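Haloacid dehalogenase-like hydrolase (Salmonella enterica subsp. enterica serovar Typhi, PDB 4EZE) probably hydrolyses O-phosphoserine to serine and phosphate, the last step of L-serine biosynthesis, as a magnesium-dependent phosphatase of the haloacid dehalogenase superfamily. Local coordinates at residues Ser117-Glu122 with Ala214-Asp219; Lys194-Ala199 with Phe311-Glu316; Ile207-Leu212 with Ala221-Val226; Ala245-Thr250 with Gly271-Pro276. All blocks are in the same frame, centred on the assembly; numbering follows the deposited sequence.

Contact 1 is the buried one of the four and is wholly apolar across its segments. Contact 3 lies at the surface and is mostly polar, with two waters. Contacts 2 and 4 are partly buried, and each sets a lysine salt bridge beside apolar packing. Contacts 1 and 3 both use helix 206-216, the first at its C-terminal end and the second along its N-terminal half. Contacts 2 and 3 reach neighbouring strands of the parallel sheet, 197-202 and 220-224. Contacts 1 and 2 meet where D219 OD2 approaches T198 N, and contacts 3 and 4 where F222 packs on T250. Contact 4 lies closest to the sodium site. Contact 2 is remote from it.

Contact 1 of 4, residues Ser117-Glu122 with Ala214-Asp219; sequences STFIAE and ARYQLD
In the Rossmann-like core of this HAD hydrolase, F119 meets Y216 and L218. F119 directly follows the DxDxT motif, residues 114-118, which carries the predicted nucleophile D114. The side chain of F119 is about 7 Å from that of D114. Its CG lies anti to the backbone N (chi1 -164°), and the ring points at the C-terminal end of helix 206-216. There the edge of F119 is turned toward the face of Y216 in an offset edge-to-face pair. The ring centroids are 5.9 Å apart and the planes make an angle of 66°. The closest atoms are F119 CE2 and Y216 CD2, at 4.0 Å. A Schellman motif follows Y216, with Q217 at positive phi. This turn brings L218 round to the same phenylalanine. F113 adds a second edge-to-face partner to F119, and I200 of strand 197-202 touches both F119 and L218. The result is a buried apolar patch between the helical turn that ends the DxDxT segment and the end of the crossover helix 206-216. L218 comes at F119 from the opposite direction and uses one methyl: its CD1 lies 3.7 Å from F119 CZ and 3.9 Å from F119 CE1.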
loop_
_atom_site.group_PDB
_atom_site.type_symbol
_atom_site.label_atom_id
_atom_site.label_comp_id
_atom_site.label_asym_id
_atom_site.label_seq_id
_atom_site.Cartn_x
_atom_site.Cartn_y
_atom_site.Cartn_z
ATOM N N SER A 117 4.236 7.504 1.640
ATOM C CA SER A 117 4.128 7.230 0.213
ATOM C C SER A 117 3.164 6.073 -0.075
ATOM O O SER A 117 3.104 5.559 -1.186
ATOM C CB SER A 117 5.518 6.995 -0.401
ATOM O OG SER A 117 6.313 8.166 -0.287
ATOM N N THR A 118 2.413 5.667 0.938
ATOM C CA THR A 118 1.340 4.716 0.736
ATOM C C THR A 118 0.023 5.296 1.248
ATOM O O THR A 118 -0.779 5.816 0.464
ATOM C CB THR A 118 1.655 3.352 1.369
ATOM O OG1 THR A 118 2.833 2.818 0.761
ATOM C CG2 THR A 118 0.494 2.375 1.123
ATOM N N PHE A 119 -0.197 5.240 2.557
ATOM C CA PHE A 119 -1.403 5.831 3.131
ATOM C C PHE A 119 -1.412 7.346 2.923
ATOM O O PHE A 119 -2.452 7.934 2.654
ATOM C CB PHE A 119 -1.488 5.503 4.602
ATOM C CG PHE A 119 -2.842 5.729 5.196
ATOM C CD1 PHE A 119 -3.807 4.716 5.175
ATOM C CD2 PHE A 119 -3.148 6.939 5.819
ATOM C CE1 PHE A 119 -5.064 4.921 5.740
ATOM C CE2 PHE A 119 -4.399 7.151 6.392
ATOM C CZ PHE A 119 -5.361 6.145 6.351
ATOM N N ILE A 120 -0.244 7.976 3.022
ATOM C CA ILE A 120 -0.125 9.410 2.753
ATOM C C ILE A 120 0.806 9.571 1.581
ATOM O O ILE A 120 1.623 8.693 1.347
ATOM C CB ILE A 120 0.401 10.195 3.980
ATOM C CG1 ILE A 120 1.753 9.648 4.449
ATOM C CG2 ILE A 120 -0.593 10.124 5.133
ATOM C CD1 ILE A 120 2.408 10.519 5.509
ATOM N N ALA A 121 0.670 10.649 0.807
ATOM C CA ALA A 121 1.552 10.812 -0.351
ATOM C C ALA A 121 2.985 11.134 0.068
ATOM O O ALA A 121 3.948 10.832 -0.659
ATOM C CB ALA A 121 1.016 11.872 -1.303
ATOM N N GLU A 122 3.148 11.708 1.253
ATOM C CA GLU A 122 4.462 12.259 1.610
ATOM C C GLU A 122 5.377 11.328 2.402
ATOM O O GLU A 122 4.998 10.222 2.799
ATOM C CB GLU A 122 4.298 13.597 2.351
ATOM C CG GLU A 122 3.487 14.657 1.591
ATOM C CD GLU A 122 2.004 14.567 1.865
ATOM O OE1 GLU A 122 1.593 13.623 2.573
ATOM O OE2 GLU A 122 1.253 15.439 1.370
ATOM N N ALA A 214 -6.069 7.942 14.759
ATOM C CA ALA A 214 -7.202 8.571 15.423
ATOM C C ALA A 214 -7.954 9.426 14.410
ATOM O O ALA A 214 -9.173 9.344 14.309
ATOM C CB ALA A 214 -6.759 9.372 16.645
ATOM N N ARG A 215 -7.223 10.193 13.607
ATOM C CA ARG A 215 -7.860 11.051 12.605
ATOM C C ARG A 215 -8.790 10.347 11.609
ATOM O O ARG A 215 -9.681 10.971 11.050
ATOM C CB ARG A 215 -6.795 11.801 11.818
ATOM C CG ARG A 215 -7.354 12.444 10.576
ATOM C CD ARG A 215 -7.334 13.942 10.719
ATOM N NE ARG A 215 -6.295 14.524 9.887
ATOM C CZ ARG A 215 -6.534 15.380 8.901
ATOM N NH1 ARG A 215 -7.779 15.755 8.636
ATOM N NH2 ARG A 215 -5.529 15.870 8.187
ATOM N N TYR A 216 -8.571 9.061 11.357
ATOM C CA TYR A 216 -9.352 8.364 10.337
ATOM C C TYR A 216 -9.961 7.097 10.858
ATOM O O TYR A 216 -10.393 6.263 10.076
ATOM C CB TYR A 216 -8.502 8.018 9.118
ATOM C CG TYR A 216 -7.967 9.225 8.421
ATOM C CD1 TYR A 216 -8.784 9.997 7.625
ATOM C CD2 TYR A 216 -6.655 9.611 8.569
ATOM C CE1 TYR A 216 -8.309 11.130 7.001
ATOM C CE2 TYR A 216 -6.172 10.743 7.936
ATOM C CZ TYR A 216 -7.010 11.495 7.142
ATOM O OH TYR A 216 -6.552 12.628 6.484
ATOM N N GLN A 217 -9.975 6.934 12.176
ATOM C CA GLN A 217 -10.733 5.841 12.769
ATOM C C GLN A 217 -10.153 4.474 12.449
ATOM O O GLN A 217 -10.877 3.496 12.498
ATOM C CB GLN A 217 -12.183 5.863 12.257
ATOM C CG GLN A 217 -12.978 7.113 12.598
ATOM C CD GLN A 217 -13.068 7.337 14.091
ATOM O OE1 GLN A 217 -14.141 7.231 14.681
ATOM N NE2 GLN A 217 -11.930 7.627 14.714
ATOM N N LEU A 218 -8.867 4.393 12.111
ATOM C CA LEU A 218 -8.262 3.099 11.801
ATOM C C LEU A 218 -8.313 2.235 13.050
ATOM O O LEU A 218 -8.295 2.755 14.159
ATOM C CB LEU A 218 -6.820 3.259 11.296
ATOM C CG LEU A 218 -6.687 4.237 10.132
ATOM C CD1 LEU A 218 -5.271 4.270 9.578
ATOM C CD2 LEU A 218 -7.685 3.837 9.055
ATOM N N ASP A 219 -8.389 0.920 12.878
ATOM C CA ASP A 219 -8.518 0.028 14.029
ATOM C C ASP A 219 -7.191 -0.101 14.749
ATOM O O ASP A 219 -7.144 -0.056 15.976
ATOM C CB ASP A 219 -9.022 -1.351 13.610
ATOM C CG ASP A 219 -10.301 -1.280 12.808
ATOM O OD1 ASP A 219 -11.317 -0.754 13.312
ATOM O OD2 ASP A 219 -10.290 -1.742 11.661
#

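Contact 2 of 4, residues Lys194-Ala199 with Phe311-Glu316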
loop_
_atom_site.group_PDB
_atom_site.type_symbol
_atom_site.label_atom_id
_atom_site.label_comp_id
_atom_site.label_asym_id
_atom_site.label_seq_id
_atom_site.Cartn_x
_atom_site.Cartn_y
_atom_site.Cartn_z
ATOM N N LYS A 194 -17.341 -4.109 5.038
ATOM C CA LYS A 194 -17.113 -5.463 4.520
ATOM C C LYS A 194 -16.493 -6.329 5.588
ATOM O O LYS A 194 -16.079 -7.481 5.343
ATOM C CB LYS A 194 -16.235 -5.435 3.268
ATOM C CG LYS A 194 -16.909 -4.787 2.076
ATOM C CD LYS A 194 -18.191 -5.514 1.653
ATOM C CE LYS A 194 -17.888 -6.792 0.886
ATOM N NZ LYS A 194 -18.986 -7.214 -0.035
ATOM N N GLY A 195 -16.419 -5.770 6.785
ATOM C CA GLY A 195 -15.966 -6.543 7.937
ATOM C C GLY A 195 -14.467 -6.727 8.078
ATOM O O GLY A 195 -14.003 -7.660 8.756
ATOM N N PHE A 196 -13.698 -5.843 7.451
ATOM C CA PHE A 196 -12.246 -5.901 7.578
ATOM C C PHE A 196 -11.805 -4.980 8.687
ATOM O O PHE A 196 -12.410 -3.943 8.909
ATOM C CB PHE A 196 -11.552 -5.440 6.294
ATOM C CG PHE A 196 -11.471 -6.497 5.237
ATOM C CD1 PHE A 196 -12.523 -6.689 4.348
ATOM C CD2 PHE A 196 -10.333 -7.264 5.099
ATOM C CE1 PHE A 196 -12.452 -7.645 3.343
ATOM C CE2 PHE A 196 -10.258 -8.236 4.107
ATOM C CZ PHE A 196 -11.311 -8.426 3.229
ATOM N N LYS A 197 -10.718 -5.346 9.357
ATOM C CA LYS A 197 -10.007 -4.402 10.207
ATOM C C LYS A 197 -8.923 -3.663 9.409
ATOM O O LYS A 197 -8.254 -4.264 8.558
ATOM C CB LYS A 197 -9.371 -5.148 11.377
ATOM C CG LYS A 197 -10.371 -5.916 12.244
ATOM C CD LYS A 197 -11.477 -5.007 12.768
ATOM C CE LYS A 197 -12.238 -5.666 13.907
ATOM N NZ LYS A 197 -11.280 -6.050 14.986
ATOM N N THR A 198 -8.747 -2.371 9.694
ATOM C CA THR A 198 -7.684 -1.567 9.085
ATOM C C THR A 198 -6.503 -1.373 10.033
ATOM O O THR A 198 -6.680 -1.202 11.234
ATOM C CB THR A 198 -8.181 -0.166 8.711
ATOM O OG1 THR A 198 -8.632 0.501 9.894
ATOM C CG2 THR A 198 -9.321 -0.236 7.717
ATOM N N ALA A 199 -5.299 -1.374 9.476
ATOM C CA ALA A 199 -4.084 -1.143 10.240
ATOM C C ALA A 199 -3.114 -0.262 9.450
ATOM O O ALA A 199 -3.041 -0.350 8.224
ATOM C CB ALA A 199 -3.414 -2.469 10.563
ATOM N N PHE A 311 -12.126 -4.182 -5.826
ATOM C CA PHE A 311 -12.033 -5.428 -6.617
ATOM C C PHE A 311 -11.452 -6.607 -5.867
ATOM O O PHE A 311 -11.533 -7.744 -6.311
ATOM C CB PHE A 311 -11.296 -5.194 -7.939
ATOM C CG PHE A 311 -12.022 -4.247 -8.827
ATOM C CD1 PHE A 311 -11.687 -2.897 -8.829
ATOM C CD2 PHE A 311 -13.114 -4.679 -9.571
ATOM C CE1 PHE A 311 -12.385 -1.994 -9.610
ATOM C CE2 PHE A 311 -13.821 -3.786 -10.364
ATOM C CZ PHE A 311 -13.461 -2.442 -10.385
ATOM N N LEU A 312 -10.865 -6.340 -4.718
ATOM C CA LEU A 312 -10.252 -7.412 -3.998
ATOM C C LEU A 312 -11.063 -7.757 -2.747
ATOM O O LEU A 312 -10.663 -8.621 -1.984
ATOM C CB LEU A 312 -8.829 -7.033 -3.602
ATOM C CG LEU A 312 -7.891 -6.575 -4.720
ATOM C CD1 LEU A 312 -6.713 -5.874 -4.072
ATOM C CD2 LEU A 312 -7.390 -7.707 -5.579
ATOM N N ILE A 313 -12.186 -7.086 -2.521
ATOM C CA ILE A 313 -12.961 -7.396 -1.321
ATOM C C ILE A 313 -14.457 -7.552 -1.558
ATOM O O ILE A 313 -15.157 -8.093 -0.703
ATOM C CB ILE A 313 -12.716 -6.379 -0.195
ATOM C CG1 ILE A 313 -13.271 -5.013 -0.576
ATOM C CG2 ILE A 313 -11.226 -6.287 0.114
ATOM C CD1 ILE A 313 -13.196 -4.035 0.575
ATOM N N GLU A 314 -14.933 -7.084 -2.708
ATOM C CA GLU A 314 -16.349 -7.218 -3.098
ATOM C C GLU A 314 -16.493 -8.346 -4.128
ATOM O O GLU A 314 -15.856 -8.316 -5.173
ATOM C CB GLU A 314 -16.883 -5.906 -3.685
ATOM C CG GLU A 314 -18.319 -5.986 -4.201
ATOM C CD GLU A 314 -19.237 -6.736 -3.228
ATOM O OE1 GLU A 314 -19.456 -6.251 -2.100
ATOM O OE2 GLU A 314 -19.746 -7.817 -3.579
ATOM N N ASP A 315 -17.311 -9.347 -3.823
ATOM C CA ASP A 315 -17.416 -10.535 -4.662
ATOM C C ASP A 315 -18.389 -10.279 -5.806
ATOM O O ASP A 315 -18.291 -10.882 -6.875
ATOM C CB ASP A 315 -17.891 -11.712 -3.816
ATOM C CG ASP A 315 -17.889 -13.017 -4.572
ATOM O OD1 ASP A 315 -16.812 -13.446 -5.050
ATOM O OD2 ASP A 315 -18.971 -13.633 -4.667
ATOM N N GLU A 316 -19.309 -9.356 -5.568
ATOM C CA GLU A 316 -20.425 -9.084 -6.469
ATOM C C GLU A 316 -20.088 -8.020 -7.484
ATOM O O GLU A 316 -20.696 -6.953 -7.490
ATOM C CB GLU A 316 -21.635 -8.594 -5.661
ATOM C CG GLU A 316 -22.252 -9.663 -4.779
ATOM C CD GLU A 316 -22.980 -10.711 -5.595
ATOM O OE1 GLU A 316 -23.751 -10.320 -6.504
ATOM O OE2 GLU A 316 -22.779 -11.918 -5.333
HETATM O O HOH W 1 -18.574 -9.674 -1.227
#
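K194 reaches from the end of helix 184-193 to I313 and E314 near the C-terminus of the chain. From CB the chain sets out toward the other segment. It bends twice, at chi2 (-61°) and chi3 (-77°), and so folds along I313 before reaching E314. CG packs on the delta methyl of I313, with K194 CG 4.1 Å from I313 CD1. CD comes near the glutamate, K194 CD being 4.0 Å from E314 OE1. CE rests on the backbone, 3.4 Å from K194 CE to I313 O. NZ forms a salt bridge with the carboxylate. The modelled distance from K194 NZ to E314 OE1, 2.3 Å, is too short to be taken literally. NZ also donates to a water at 2.8 Å from K194 NZ, and that water accepts from D315 N. The other carboxylate oxygen is held within its own segment: E316 N donates to the anti lone pair of E314 OE2 at 2.6 Å. Deeper in, F196 packs on I313, with F196 CE1 3.7 Å from I313 CG2. I266 of strand 265-269 touches both of these side chains. The contact thus ties the helix end and the lead into strand 197-202 to the C-terminal tail. The bond from E316 N restrains the E314 carboxylate. A charged carboxylate beside the ammonium is likely, though the exact length of the bridge is doubtful.

Contact 3 of 4, residues Ile207-Leu212 with Ala221-Val226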
loop_
_atom_site.group_PDB
_atom_site.type_symbol
_atom_site.label_atom_id
_atom_site.label_comp_id
_atom_site.label_asym_id
_atom_site.label_seq_id
_atom_site.Cartn_x
_atom_site.Cartn_y
_atom_site.Cartn_z
ATOM N N ILE A 207 4.169 9.565 16.488
ATOM C CA ILE A 207 3.320 10.729 16.630
ATOM C C ILE A 207 2.467 10.858 15.384
ATOM O O ILE A 207 1.274 11.107 15.469
ATOM C CB ILE A 207 4.105 12.018 16.916
ATOM C CG1 ILE A 207 3.140 13.140 17.281
ATOM C CG2 ILE A 207 4.947 12.407 15.732
ATOM C CD1 ILE A 207 3.815 14.397 17.729
ATOM N N PHE A 208 3.078 10.669 14.223
ATOM C CA PHE A 208 2.328 10.679 12.980
ATOM C C PHE A 208 1.363 9.516 12.861
ATOM O O PHE A 208 0.215 9.693 12.486
ATOM C CB PHE A 208 3.278 10.636 11.792
ATOM C CG PHE A 208 3.932 11.938 11.496
ATOM C CD1 PHE A 208 4.681 12.576 12.450
ATOM C CD2 PHE A 208 3.806 12.519 10.259
ATOM C CE1 PHE A 208 5.284 13.768 12.181
ATOM C CE2 PHE A 208 4.413 13.714 9.988
ATOM C CZ PHE A 208 5.154 14.339 10.954
ATOM N N THR A 209 1.836 8.326 13.201
ATOM C CA THR A 209 1.041 7.126 13.033
ATOM C C THR A 209 -0.215 7.108 13.878
ATOM O O THR A 209 -1.293 6.808 13.390
ATOM C CB THR A 209 1.866 5.896 13.399
ATOM O OG1 THR A 209 2.986 5.803 12.521
ATOM C CG2 THR A 209 1.042 4.647 13.273
ATOM N N GLN A 210 -0.075 7.453 15.147
ATOM C CA GLN A 210 -1.219 7.488 16.039
ATOM C C GLN A 210 -2.197 8.574 15.638
ATOM O O GLN A 210 -3.401 8.384 15.678
ATOM C CB GLN A 210 -0.776 7.637 17.490
ATOM C CG GLN A 210 0.027 6.460 17.992
ATOM C CD GLN A 210 -0.611 5.132 17.656
ATOM O OE1 GLN A 210 -1.816 4.968 17.767
ATOM N NE2 GLN A 210 0.201 4.177 17.248
ATOM N N ARG A 211 -1.660 9.718 15.246
ATOM C CA ARG A 211 -2.475 10.845 14.844
ATOM C C ARG A 211 -3.299 10.493 13.612
ATOM O O ARG A 211 -4.478 10.811 13.527
ATOM C CB ARG A 211 -1.572 12.042 14.575
ATOM C CG ARG A 211 -2.245 13.386 14.675
ATOM C CD ARG A 211 -1.211 14.477 14.884
ATOM N NE ARG A 211 -1.675 15.765 14.393
ATOM C CZ ARG A 211 -2.216 16.704 15.154
ATOM N NH1 ARG A 211 -2.362 16.499 16.451
ATOM N NH2 ARG A 211 -2.611 17.845 14.614
ATOM N N LEU A 212 -2.672 9.810 12.665
ATOM C CA LEU A 212 -3.370 9.351 11.480
ATOM C C LEU A 212 -4.417 8.321 11.853
ATOM O O LEU A 212 -5.523 8.332 11.334
ATOM C CB LEU A 212 -2.393 8.755 10.478
ATOM C CG LEU A 212 -1.501 9.766 9.784
ATOM C CD1 LEU A 212 -0.436 9.069 8.984
ATOM C CD2 LEU A 212 -2.337 10.657 8.906
ATOM N N ALA A 221 -2.607 0.629 14.559
ATOM C CA ALA A 221 -1.555 1.512 14.109
ATOM C C ALA A 221 -0.300 1.151 14.901
ATOM O O ALA A 221 -0.344 1.053 16.110
ATOM C CB ALA A 221 -1.955 2.965 14.334
ATOM N N PHE A 222 0.804 0.910 14.210
ATOM C CA PHE A 222 2.024 0.444 14.836
ATOM C C PHE A 222 3.154 1.116 14.093
ATOM O O PHE A 222 3.125 1.148 12.883
ATOM C CB PHE A 222 2.188 -1.068 14.620
ATOM C CG PHE A 222 1.080 -1.886 15.192
ATOM C CD1 PHE A 222 1.076 -2.226 16.540
ATOM C CD2 PHE A 222 0.040 -2.329 14.381
ATOM C CE1 PHE A 222 0.046 -2.990 17.075
ATOM C CE2 PHE A 222 -1.001 -3.083 14.916
ATOM C CZ PHE A 222 -0.991 -3.414 16.264
ATOM N N SER A 223 4.166 1.619 14.790
ATOM C CA SER A 223 5.374 2.069 14.096
ATOM C C SER A 223 6.523 2.108 15.079
ATOM O O SER A 223 6.438 1.517 16.175
ATOM C CB SER A 223 5.152 3.441 13.459
ATOM O OG SER A 223 4.899 4.420 14.455
ATOM N N ASN A 224 7.605 2.787 14.701
ATOM C CA ASN A 224 8.670 3.052 15.673
ATOM C C ASN A 224 8.169 4.055 16.683
ATOM O O ASN A 224 7.253 4.831 16.401
ATOM C CB ASN A 224 9.895 3.624 15.001
ATOM C CG ASN A 224 10.722 2.577 14.329
ATOM O OD1 ASN A 224 11.249 1.691 14.985
ATOM N ND2 ASN A 224 10.879 2.694 13.008
ATOM N N THR A 225 8.762 4.052 17.870
ATOM C CA THR A 225 8.335 4.993 18.877
ATOM C C THR A 225 9.527 5.855 19.253
ATOM O O THR A 225 10.590 5.335 19.603
ATOM C CB THR A 225 7.760 4.297 20.126
ATOM O OG1 THR A 225 6.980 3.158 19.732
ATOM C CG2 THR A 225 6.862 5.257 20.905
ATOM N N VAL A 226 9.370 7.169 19.137
ATOM C CA VAL A 226 10.418 8.089 19.593
ATOM C C VAL A 226 9.824 8.979 20.664
ATOM O O VAL A 226 8.845 9.682 20.418
ATOM C CB VAL A 226 10.973 8.916 18.443
ATOM C CG1 VAL A 226 12.084 9.836 18.954
ATOM C CG2 VAL A 226 11.489 7.967 17.358
HETATM O O HOH W 2 6.973 10.541 17.737
HETATM O O HOH W 3 3.199 3.896 16.560
#
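T209 and S223 meet hydroxyl to hydroxyl, with T209 OG1 hydrogen-bonded to S223 OG at 3.1 Å. Either could be the donor. T209 OG1 is also hydrogen-bonded to L205 O, just before helix 206-216. S223 OG has a water at 2.8 Å, and the same water accepts from Q210 NE2 at 3.1 Å. The water therefore joins the glutamine to the serine. Q210 NE2 also gives a weak but fairly straight bond to A221 O, 3.4 Å long with an N-H...O angle of 161°. A bend at chi2 swings this amide over the strand. Further along, a second water accepts from I207 N and donates weakly to V226 O. The packing centres on A221. With chi1 at -62°, T209 sets OG1 beside its backbone N and CG2 anti to it. One branch thus serves S223 while the methyl serves A221, with T209 CG2 3.6 Å from A221 CB. The amide of Q210 lies against the same CB. M115 of helix 115-119 also touches T209. The helix and strand axes approach to 7.8 Å and run nearly antiparallel, at 171°. This is the helix-on-strand packing of a beta-alpha-beta crossover. It joins strand 197-202 through helix 206-216 to strand 220-224, an outermost strand of the parallel sheet.

Contact 4 of 4, residues Ala245-Thr250 with Gly271-Pro276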
loop_
_atom_site.group_PDB
_atom_site.type_symbol
_atom_site.label_atom_id
_atom_site.label_comp_id
_atom_site.label_asym_id
_atom_site.label_seq_id
_atom_site.Cartn_x
_atom_site.Cartn_y
_atom_site.Cartn_z
ATOM N N ALA A 245 11.530 -6.725 8.527
ATOM C CA ALA A 245 11.113 -8.004 9.104
ATOM C C ALA A 245 10.125 -7.784 10.266
ATOM O O ALA A 245 9.157 -8.539 10.450
ATOM C CB ALA A 245 12.338 -8.792 9.539
ATOM N N ASN A 246 10.324 -6.721 11.035
ATOM C CA ASN A 246 9.343 -6.441 12.082
ATOM C C ASN A 246 7.969 -5.961 11.615
ATOM O O ASN A 246 6.982 -6.072 12.348
ATOM C CB ASN A 246 9.907 -5.510 13.135
ATOM C CG ASN A 246 10.416 -6.270 14.339
ATOM O OD1 ASN A 246 11.286 -5.802 15.073
ATOM N ND2 ASN A 246 9.868 -7.460 14.545
ATOM N N LYS A 247 7.894 -5.423 10.404
ATOM C CA LYS A 247 6.605 -4.993 9.890
ATOM C C LYS A 247 5.796 -6.232 9.550
ATOM O O LYS A 247 4.609 -6.334 9.870
ATOM C CB LYS A 247 6.785 -4.051 8.696
ATOM C CG LYS A 247 7.031 -2.617 9.137
ATOM C CD LYS A 247 7.732 -1.821 8.060
ATOM C CE LYS A 247 6.784 -1.466 6.940
ATOM N NZ LYS A 247 7.556 -0.777 5.876
ATOM N N LYS A 248 6.463 -7.197 8.939
ATOM C CA LYS A 248 5.852 -8.491 8.693
ATOM C C LYS A 248 5.388 -9.129 10.021
ATOM O O LYS A 248 4.242 -9.547 10.174
ATOM C CB LYS A 248 6.855 -9.404 7.984
ATOM C CG LYS A 248 6.491 -10.867 8.101
ATOM C CD LYS A 248 7.351 -11.736 7.225
ATOM C CE LYS A 248 6.917 -13.189 7.353
ATOM N NZ LYS A 248 7.897 -14.017 6.607
ATOM N N GLN A 249 6.290 -9.185 10.982
ATOM C CA GLN A 249 6.012 -9.851 12.250
ATOM C C GLN A 249 4.847 -9.207 13.005
ATOM O O GLN A 249 4.063 -9.891 13.660
ATOM C CB GLN A 249 7.268 -9.856 13.124
ATOM C CG GLN A 249 7.127 -10.745 14.339
ATOM C CD GLN A 249 7.021 -12.197 13.934
ATOM O OE1 GLN A 249 7.913 -12.734 13.272
ATOM N NE2 GLN A 249 5.927 -12.844 14.321
ATOM N N THR A 250 4.753 -7.887 12.935
ATOM C CA THR A 250 3.591 -7.163 13.477
ATOM C C THR A 250 2.322 -7.611 12.747
ATOM O O THR A 250 1.277 -7.805 13.354
ATOM C CB THR A 250 3.773 -5.647 13.276
ATOM O OG1 THR A 250 5.033 -5.258 13.826
ATOM C CG2 THR A 250 2.659 -4.841 13.951
ATOM N N GLY A 271 7.425 0.483 -0.969
ATOM C CA GLY A 271 8.915 0.404 -0.866
ATOM C C GLY A 271 9.511 -0.937 -0.474
ATOM O O GLY A 271 8.817 -1.817 0.054
ATOM N N ALA A 272 10.810 -1.085 -0.723
ATOM C CA ALA A 272 11.506 -2.324 -0.400
ATOM C C ALA A 272 11.278 -2.766 1.049
ATOM O O ALA A 272 11.171 -3.951 1.302
ATOM C CB ALA A 272 12.993 -2.209 -0.694
ATOM N N ASN A 273 11.211 -1.835 2.004
ATOM C CA ASN A 273 11.016 -2.259 3.393
ATOM C C ASN A 273 9.608 -2.819 3.653
ATOM O O ASN A 273 9.297 -3.216 4.769
ATOM C CB ASN A 273 11.390 -1.163 4.407
ATOM C CG ASN A 273 10.669 0.137 4.163
ATOM O OD1 ASN A 273 9.502 0.158 3.750
ATOM N ND2 ASN A 273 11.361 1.242 4.410
ATOM N N ASP A 274 8.796 -2.881 2.591
ATOM C CA ASP A 274 7.441 -3.408 2.633
ATOM C C ASP A 274 7.399 -4.842 2.071
ATOM O O ASP A 274 6.443 -5.591 2.314
ATOM C CB ASP A 274 6.484 -2.510 1.823
ATOM C CG ASP A 274 6.182 -1.177 2.504
ATOM O OD1 ASP A 274 5.952 -1.164 3.719
ATOM O OD2 ASP A 274 6.146 -0.135 1.814
ATOM N N LEU A 275 8.417 -5.236 1.316
ATOM C CA LEU A 275 8.365 -6.568 0.667
ATOM C C LEU A 275 8.014 -7.766 1.585
ATOM O O LEU A 275 7.144 -8.583 1.239
ATOM C CB LEU A 275 9.637 -6.856 -0.121
ATOM C CG LEU A 275 9.725 -6.134 -1.473
ATOM C CD1 LEU A 275 11.108 -6.318 -2.073
ATOM C CD2 LEU A 275 8.685 -6.656 -2.448
ATOM N N PRO A 276 8.695 -7.898 2.740
ATOM C CA PRO A 276 8.401 -9.045 3.605
ATOM C C PRO A 276 6.938 -9.066 4.000
ATOM O O PRO A 276 6.274 -10.100 3.895
ATOM C CB PRO A 276 9.281 -8.784 4.815
ATOM C CG PRO A 276 10.464 -8.098 4.228
ATOM C CD PRO A 276 9.908 -7.186 3.176
HETATM O O HOH W 4 7.364 -12.497 3.959
#
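K247 of helix 244-258 reaches N273 and D274 in the GDGxND motif of the HAD family, while K248 covers P276. The motif segment starts at G271, whose N donates to D274 OD2 at 3.1 Å. That bond comes on the anti side of the carboxylate and is nearly straight (166°). It holds D274 back against its own 3-10 turn. At N273 the backbone does the work: K247 NZ gives a weak hydrogen bond to N273 O at 3.2 Å. N273 OD1 is also near K247 NZ, at 3.0 Å, but the angle is too poor for a bond. At D274 comes the salt bridge, with K247 NZ 2.7 Å from D274 OD1. The ammonium approaches from above the carboxylate plane, 48° out of it. A bend at chi3 (75°) in an otherwise extended lysine turns NZ onto this oxygen. P276 then packs on the second lysine, with 4.0 Å between P276 CB and K248 CB. K248 runs out extended, and one water links its end to the backbone, accepting from K248 NZ at 3.1 Å and donating to P276 O at 2.6 Å. The polar end of the contact lies at the metal site. D114, D116 and D270 bind the sodium ion, and the D274 side chain is about 4 Å from it. K247 NZ also makes a long, weak ion pair with D114 OD1. D274 OD1, with weaker help from N273 O, thus holds the ammonium near the predicted nucleophile, consistent with the HAD-family lysine that steadies the charge of the phosphorylated aspartate.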